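Local coordinates for GDSL-like Lipase/Acylhydrolase family protein (PDB 4K7J) that probably hydrolyses O-acetyl esters on peptidoglycan as an SGNH-family esterase, releasing acetate, at residues Val169-Asn172 / Trp176-Leu179; Asn328-Ile333 / Lys337-Gln342; Gly343-Ala346 / His351-Ala354. One frame throughout, in Å; residues are numbered along the deposited sequence. Where two conformers were deposited one is given.

Interaction 1 (Val169-Asn172 / Trp176-Leu179); sequences VSAN and WQVL
The flat carboxamide of Gln177 meets the backbone of Asn172 with its polar rim, while the methyl of Ala171 lies off one face. At that rim, Asn172 N gives a nearly straight hydrogen bond to Gln177 OE1 (2.8 Å, 173°), arriving in the carbonyl plane on a lone pair. Gln177 NE2 reaches back to Asn172 O, but at 3.4 Å this second bond is long, bent and weak. The amide thus meets both the N-H and the C=O of one residue, which limits its rotation; NE2 has a further acceptor in Gly175 O, within the connecting loop. Ala171 CB stands out of the amide plane, 3.7 Å from Gln177 OE1. With CG between the backbone N and the carbonyl carbon (chi1 59°) and the chain extended beyond it, Gln177 carries its amide across to the other segment.

Two residues further along, Leu179 makes the apolar half of the contact and divides its branches. CD1 packs 3.9 Å from Val169 CG1, the two side chains crossing obliquely, whereas CD2 lies 3.9 Å from Ser170 O and 4.1 Å from Ala171 CA. Trp195, on strand 195-203, touches both Ala171 and Leu179 and adds to this apolar patch.

Strand 167-170 borders one five-stranded antiparallel sheet and strand 177-183 borders the other, so the short loop between them carries the chain from sheet to sheet. Side-chain packing and an amide grip, rather than a strand ladder, join the two edges, as suits a beta-sandwich of the galactose-binding-like kind to which this region is related.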
loop_
_atom_site.group_PDB
_atom_site.type_symbol
_atom_site.label_atom_id
_atom_site.label_comp_id
_atom_site.label_asym_id
_atom_site.label_seq_id
_atom_site.Cartn_x
_atom_site.Cartn_y
_atom_site.Cartn_z
ATOM N N VAL A 169 4.707 -21.275 -16.552
ATOM C CA VAL A 169 3.571 -20.979 -15.690
ATOM C C VAL A 169 2.383 -20.669 -16.588
ATOM O O VAL A 169 2.493 -19.827 -17.467
ATOM C CB VAL A 169 3.891 -19.782 -14.783
ATOM C CG1 VAL A 169 2.686 -19.387 -13.957
ATOM C CG2 VAL A 169 5.097 -20.103 -13.895
ATOM N N SER A 170 1.255 -21.341 -16.356
ATOM C CA SER A 170 0.094 -21.211 -17.227
ATOM C C SER A 170 -1.118 -20.604 -16.523
ATOM O O SER A 170 -1.345 -20.836 -15.335
ATOM C CB SER A 170 -0.297 -22.583 -17.778
ATOM O OG SER A 170 -0.721 -23.428 -16.725
ATOM N N ALA A 171 -1.896 -19.829 -17.276
ATOM C CA ALA A 171 -3.163 -19.308 -16.807
ATOM C C ALA A 171 -4.145 -20.464 -16.753
ATOM O O ALA A 171 -3.914 -21.500 -17.372
ATOM C CB ALA A 171 -3.688 -18.242 -17.768
ATOM N N ASN A 172 -5.238 -20.276 -16.017
ATOM C CA ASN A 172 -6.397 -21.165 -16.089
ATOM C C ASN A 172 -7.587 -20.386 -16.600
ATOM O O ASN A 172 -8.176 -19.588 -15.877
ATOM C CB ASN A 172 -6.738 -21.753 -14.727
ATOM C CG ASN A 172 -5.825 -22.888 -14.343
ATOM O OD1 ASN A 172 -5.935 -24.004 -14.866
ATOM N ND2 ASN A 172 -4.914 -22.615 -13.420
ATOM N N TRP A 176 -8.379 -11.749 -15.263
ATOM C CA TRP A 176 -7.434 -11.587 -14.167
ATOM C C TRP A 176 -7.500 -12.783 -13.238
ATOM O O TRP A 176 -8.563 -13.347 -13.017
ATOM C CB TRP A 176 -7.752 -10.327 -13.366
ATOM C CG TRP A 176 -7.318 -9.087 -14.046
ATOM C CD1 TRP A 176 -8.108 -8.193 -14.727
ATOM C CD2 TRP A 176 -5.986 -8.600 -14.135
ATOM N NE1 TRP A 176 -7.339 -7.172 -15.222
ATOM C CE2 TRP A 176 -6.029 -7.398 -14.875
ATOM C CE3 TRP A 176 -4.756 -9.057 -13.657
ATOM C CZ2 TRP A 176 -4.886 -6.656 -15.155
ATOM C CZ3 TRP A 176 -3.615 -8.308 -13.930
ATOM C CH2 TRP A 176 -3.691 -7.122 -14.671
ATOM N N GLN A 177 -6.350 -13.148 -12.699
ATOM C CA GLN A 177 -6.220 -14.279 -11.804
ATOM C C GLN A 177 -4.866 -14.137 -11.134
ATOM O O GLN A 177 -4.072 -13.282 -11.518
ATOM C CB GLN A 177 -6.314 -15.593 -12.586
ATOM C CG GLN A 177 -5.280 -15.774 -13.676
ATOM C CD GLN A 177 -5.609 -16.950 -14.577
ATOM O OE1 GLN A 177 -5.120 -18.060 -14.362
ATOM N NE2 GLN A 177 -6.461 -16.721 -15.580
ATOM N N VAL A 178 -4.598 -14.947 -10.119
ATOM C CA VAL A 178 -3.280 -14.928 -9.502
ATOM C C VAL A 178 -2.544 -16.211 -9.865
ATOM O O VAL A 178 -3.063 -17.313 -9.693
ATOM C CB VAL A 178 -3.351 -14.819 -7.957
ATOM C CG1 VAL A 178 -1.954 -14.796 -7.354
ATOM C CG2 VAL A 178 -4.125 -13.585 -7.552
ATOM N N LEU A 179 -1.329 -16.057 -10.365
ATOM C CA LEU A 179 -0.495 -17.184 -10.712
ATOM C C LEU A 179 0.439 -17.438 -9.540
ATOM O O LEU A 179 1.079 -16.519 -9.052
ATOM C CB LEU A 179 0.330 -16.852 -11.958
ATOM C CG LEU A 179 -0.425 -16.319 -13.176
ATOM C CD1 LEU A 179 0.570 -16.076 -14.331
ATOM C CD2 LEU A 179 -1.510 -17.295 -13.593
#

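Interaction 2 (Asn328-Ile333 / Lys337-Gln342); sequences NAMGGI and KNWLNQ
Met330 lays its side chain across one face of the Trp339 indole, starting near the pyrrole nitrogen. Its CB sits 4.0 Å from Trp339 NE1. CG comes next, over the six-membered ring and toward its rim: it is 3.9 Å from Trp339 CZ2, and its line to the ring centroid leans 19° from the normal, a CH-pi contact. SD stands higher and oblique, 5.1 Å from the centroid of the same six-membered ring. A bend at chi3 (69°) then turns the methyl back, bringing CE to 4.2 Å from Trp339 CG. On the backbone side, Trp339 NE1 donates to Met330 O at 3.0 Å, a weak bond because its N-H points well off the oxygen (133°). The same methionine therefore offers the indole both an acceptor and an apolar cover, and both residues are buried.

Gly331, with positive phi and two bonds back into the last helical turn, forms a Schellman motif. The intervening loop contains Cys334, disulfide-bonded to Cys298. What results is a Met-aromatic contact between a helix C-terminus and the following short helix of the esterase domain.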
loop_
_atom_site.group_PDB
_atom_site.type_symbol
_atom_site.label_atom_id
_atom_site.label_comp_id
_atom_site.label_asym_id
_atom_site.label_seq_id
_atom_site.Cartn_x
_atom_site.Cartn_y
_atom_site.Cartn_z
ATOM N N ASN A 328 -1.448 14.765 14.203
ATOM C CA ASN A 328 -0.964 14.842 15.581
ATOM C C ASN A 328 0.472 14.379 15.706
ATOM O O ASN A 328 1.248 14.970 16.452
ATOM C CB ASN A 328 -1.874 14.118 16.575
ATOM C CG ASN A 328 -3.122 14.904 16.882
ATOM O OD1 ASN A 328 -3.189 16.108 16.614
ATOM N ND2 ASN A 328 -4.126 14.231 17.423
ATOM N N ALA A 329 0.828 13.342 14.950
ATOM C CA ALA A 329 2.226 12.926 14.848
ATOM C C ALA A 329 3.141 14.086 14.473
ATOM O O ALA A 329 4.286 14.130 14.914
ATOM C CB ALA A 329 2.387 11.798 13.833
ATOM N N MET A 330 2.645 15.013 13.652
ATOM C CA MET A 330 3.458 16.141 13.201
ATOM C C MET A 330 3.589 17.251 14.246
ATOM O O MET A 330 4.416 18.149 14.099
ATOM C CB MET A 330 2.882 16.753 11.924
ATOM C CG MET A 330 3.108 15.948 10.660
ATOM S SD MET A 330 2.131 16.671 9.331
ATOM C CE MET A 330 2.981 18.229 9.086
ATOM N N GLY A 331 2.755 17.202 15.280
ATOM C CA GLY A 331 2.703 18.276 16.259
ATOM C C GLY A 331 1.360 18.970 16.301
ATOM O O GLY A 331 1.201 19.978 16.980
ATOM N N GLY A 332 0.384 18.434 15.572
ATOM C CA GLY A 332 -0.959 18.988 15.572
ATOM C C GLY A 332 -1.130 20.093 14.549
ATOM O O GLY A 332 -0.329 20.209 13.624
ATOM N N ILE A 333 -2.169 20.911 14.722
ATOM C CA ILE A 333 -2.456 21.998 13.787
ATOM C C ILE A 333 -1.292 22.988 13.784
ATOM O O ILE A 333 -0.578 23.106 14.780
ATOM C CB ILE A 333 -3.777 22.709 14.154
ATOM C CG1 ILE A 333 -4.271 23.601 13.004
ATOM C CG2 ILE A 333 -3.640 23.469 15.479
ATOM C CD1 ILE A 333 -5.579 24.343 13.319
ATOM N N LYS A 337 4.144 24.184 8.387
ATOM C CA LYS A 337 5.095 25.234 8.023
ATOM C C LYS A 337 6.423 25.029 8.748
ATOM O O LYS A 337 7.489 25.206 8.169
ATOM C CB LYS A 337 4.547 26.643 8.271
ATOM C CG LYS A 337 5.309 27.723 7.487
ATOM C CD LYS A 337 5.638 28.921 8.370
ATOM C CE LYS A 337 6.744 29.810 7.778
ATOM N NZ LYS A 337 7.264 30.825 8.772
ATOM N N ASN A 338 6.355 24.622 10.008
ATOM C CA ASN A 338 7.562 24.324 10.761
ATOM C C ASN A 338 8.335 23.166 10.126
ATOM O O ASN A 338 9.556 23.232 9.976
ATOM C CB ASN A 338 7.221 23.997 12.213
ATOM C CG ASN A 338 8.414 24.128 13.130
ATOM O OD1 ASN A 338 9.254 25.015 12.949
ATOM N ND2 ASN A 338 8.510 23.238 14.117
ATOM N N TRP A 339 7.617 22.111 9.750
ATOM C CA TRP A 339 8.228 20.962 9.077
ATOM C C TRP A 339 8.924 21.384 7.790
ATOM O O TRP A 339 10.034 20.932 7.486
ATOM C CB TRP A 339 7.189 19.871 8.791
ATOM C CG TRP A 339 7.004 18.915 9.944
ATOM C CD1 TRP A 339 6.679 19.242 11.229
ATOM C CD2 TRP A 339 7.121 17.481 9.912
ATOM N NE1 TRP A 339 6.594 18.107 11.997
ATOM C CE2 TRP A 339 6.863 17.014 11.214
ATOM C CE3 TRP A 339 7.419 16.551 8.907
ATOM C CZ2 TRP A 339 6.893 15.659 11.543
ATOM C CZ3 TRP A 339 7.450 15.210 9.228
ATOM C CH2 TRP A 339 7.186 14.772 10.538
ATOM N N LEU A 340 8.254 22.258 7.049
ATOM C CA LEU A 340 8.766 22.790 5.796
ATOM C C LEU A 340 10.046 23.585 6.065
ATOM O O LEU A 340 11.060 23.407 5.389
ATOM C CB LEU A 340 7.697 23.701 5.185
ATOM C CG LEU A 340 7.782 24.218 3.751
ATOM C CD1 LEU A 340 6.384 24.621 3.304
ATOM C CD2 LEU A 340 8.736 25.399 3.624
ATOM N N ASN A 341 9.996 24.466 7.056
ATOM C CA ASN A 341 11.152 25.304 7.354
ATOM C C ASN A 341 12.377 24.478 7.722
ATOM O O ASN A 341 13.506 24.904 7.501
ATOM C CB ASN A 341 10.844 26.311 8.463
ATOM C CG ASN A 341 9.868 27.379 8.027
ATOM O OD1 ASN A 341 9.069 27.865 8.831
ATOM N ND2 ASN A 341 9.923 27.755 6.753
ATOM N N GLN A 342 12.154 23.288 8.267
ATOM C CA GLN A 342 13.264 22.483 8.741
ATOM C C GLN A 342 13.671 21.368 7.778
ATOM O O GLN A 342 14.516 20.539 8.105
ATOM C CB GLN A 342 12.968 21.940 10.135
ATOM C CG GLN A 342 12.692 23.049 11.142
ATOM C CD GLN A 342 12.744 22.559 12.570
ATOM O OE1 GLN A 342 13.541 21.689 12.905
ATOM N NE2 GLN A 342 11.887 23.112 13.419
#

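Interaction 3 (Gly343-Ala346 / His351-Ala354); sequences GWAA and HFSA. With ACT (acetate ion), chain C.
Segments 343-346 and 351-354 run antiparallel for a single beta bridge, in which Ala345 and Phe352 form a non-hydrogen-bonded pair with their CA atoms 3.8 Å apart. The flanking bonds are unequal: Ala346 N gives a good one to His351 O (2.8 Å, 154°), whereas Ser353 N to Trp344 O is weak at 3.4 Å. Gly343, with positive phi, closes the preceding helix as the C-prime residue of a Schellman motif.

Ser353 OG donates to Gly343 O at 2.7 Å, tilted from the carbonyl plane. A chi1 of 65° places this hydroxyl between the backbone N and the carbonyl carbon, where it also receives a weak bond from Gly356 N and so caps helix 354-373 at its N-terminus. One hydroxyl thereby ties the end of one helix to the start of the next. Phe352 turns the edge of its ring to the backbone, CD2 lying 3.4 Å from Trp344 O in the ring plane, and the same CD2 is 4.0 Å from Ala345 CB. The Trp344 indole leads off to cation-pi partners, Lys355 and Arg359.

His351 points its ring away from the bridge. NE2 gives a nearly straight bond to an acetate oxygen (2.7 Å, 169°) that lies in the ring plane at its edge, while ND1 is bonded to Asp348 OD2, which fixes the ring's rotation. Ser62 N, Gly218 N and Asn250 ND2 also hold the acetate. Asp348, His351 and Ser62 fit the catalytic triad of an SGNH hydrolase, and those three N-H donors, Ser62 N included, fit its oxyanion hole. Although the ion probably came from the crystallisation liquor, its chemistry is that of the acid released by deacetylation, so its binding is consistent with a product-like site.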
loop_
_atom_site.group_PDB
_atom_site.type_symbol
_atom_site.label_atom_id
_atom_site.label_comp_id
_atom_site.label_asym_id
_atom_site.label_seq_id
_atom_site.Cartn_x
_atom_site.Cartn_y
_atom_site.Cartn_z
ATOM N N GLY A 343 13.084 21.363 6.590
ATOM C CA GLY A 343 13.452 20.394 5.571
ATOM C C GLY A 343 12.831 19.014 5.714
ATOM O O GLY A 343 13.194 18.092 4.976
ATOM N N TRP A 344 11.896 18.860 6.647
ATOM C CA TRP A 344 11.174 17.594 6.792
ATOM C C TRP A 344 9.961 17.534 5.860
ATOM O O TRP A 344 9.319 16.495 5.718
ATOM C CB TRP A 344 10.739 17.379 8.239
ATOM C CG TRP A 344 11.882 17.358 9.213
ATOM C CD1 TRP A 344 12.428 18.430 9.848
ATOM C CD2 TRP A 344 12.618 16.209 9.658
ATOM N NE1 TRP A 344 13.457 18.025 10.664
ATOM C CE2 TRP A 344 13.595 16.666 10.566
ATOM C CE3 TRP A 344 12.548 14.838 9.373
ATOM C CZ2 TRP A 344 14.497 15.802 11.198
ATOM C CZ3 TRP A 344 13.442 13.980 10.002
ATOM C CH2 TRP A 344 14.406 14.466 10.903
ATOM N N ALA A 345 9.649 18.651 5.221
ATOM C CA ALA A 345 8.545 18.681 4.274
ATOM C C ALA A 345 8.970 19.492 3.065
ATOM O O ALA A 345 9.815 20.372 3.184
ATOM C CB ALA A 345 7.309 19.287 4.918
ATOM N N ALA A 346 8.386 19.185 1.906
ATOM C CA ALA A 346 8.715 19.865 0.661
ATOM C C ALA A 346 8.187 21.294 0.638
ATOM O O ALA A 346 7.299 21.647 1.408
ATOM C CB ALA A 346 8.172 19.081 -0.532
ATOM N N HIS A 351 3.606 17.798 0.224
ATOM C CA HIS A 351 4.408 16.574 0.194
ATOM C C HIS A 351 5.576 16.670 1.166
ATOM O O HIS A 351 5.941 17.755 1.596
ATOM C CB HIS A 351 4.873 16.264 -1.235
ATOM C CG HIS A 351 3.741 16.160 -2.214
ATOM N ND1 HIS A 351 3.336 17.218 -3.000
ATOM C CD2 HIS A 351 2.903 15.137 -2.501
ATOM C CE1 HIS A 351 2.307 16.846 -3.741
ATOM N NE2 HIS A 351 2.024 15.588 -3.459
ATOM N N PHE A 352 6.143 15.529 1.536
ATOM C CA PHE A 352 7.251 15.537 2.472
ATOM C C PHE A 352 8.557 15.196 1.770
ATOM O O PHE A 352 8.575 14.767 0.609
ATOM C CB PHE A 352 6.992 14.567 3.632
ATOM C CG PHE A 352 5.812 14.939 4.494
ATOM C CD1 PHE A 352 4.512 14.648 4.087
ATOM C CD2 PHE A 352 6.004 15.559 5.725
ATOM C CE1 PHE A 352 3.400 14.985 4.894
ATOM C CE2 PHE A 352 4.911 15.896 6.537
ATOM C CZ PHE A 352 3.604 15.606 6.123
ATOM N N SER A 353 9.656 15.414 2.471
ATOM C CA SER A 353 10.953 15.048 1.950
ATOM C C SER A 353 11.187 13.635 2.425
ATOM O O SER A 353 10.445 13.138 3.279
ATOM C CB SER A 353 12.036 15.974 2.518
ATOM O OG SER A 353 12.158 15.791 3.923
ATOM N N ALA A 354 12.226 13.000 1.888
ATOM C CA ALA A 354 12.559 11.628 2.248
ATOM C C ALA A 354 12.647 11.439 3.760
ATOM O O ALA A 354 12.106 10.477 4.299
ATOM C CB ALA A 354 13.877 11.201 1.574
HETATM C C ACT C . -0.702 13.455 -3.439
HETATM O O ACT C . -0.171 14.199 -4.315
HETATM O OXT ACT C . -1.215 12.372 -3.827
HETATM C CH3 ACT C . -0.706 13.820 -1.987
#

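Interactions 2 and 3 share the esterase domain and adjoin each other, with centres 10 Å apart: Met330 SD and Trp339 CE3 both pack on the Phe352 ring, at 3.7 Å from CZ and 3.5 Å from CE2, so the buried aromatic contact backs the loop that bears His351. Helix 336-341 contributes directly to interaction 2 and leads into interaction 3. Interaction 1 lies on the opposite side of the chain's centre, about 26 Å at nearest atoms from interaction 3, in the beta-sandwich part. It mixes buried and exposed residues and relies on an amide grip; interaction 2 is chiefly apolar, and interaction 3, partly buried, combines backbone bonds with the polar bonds of a probable active site.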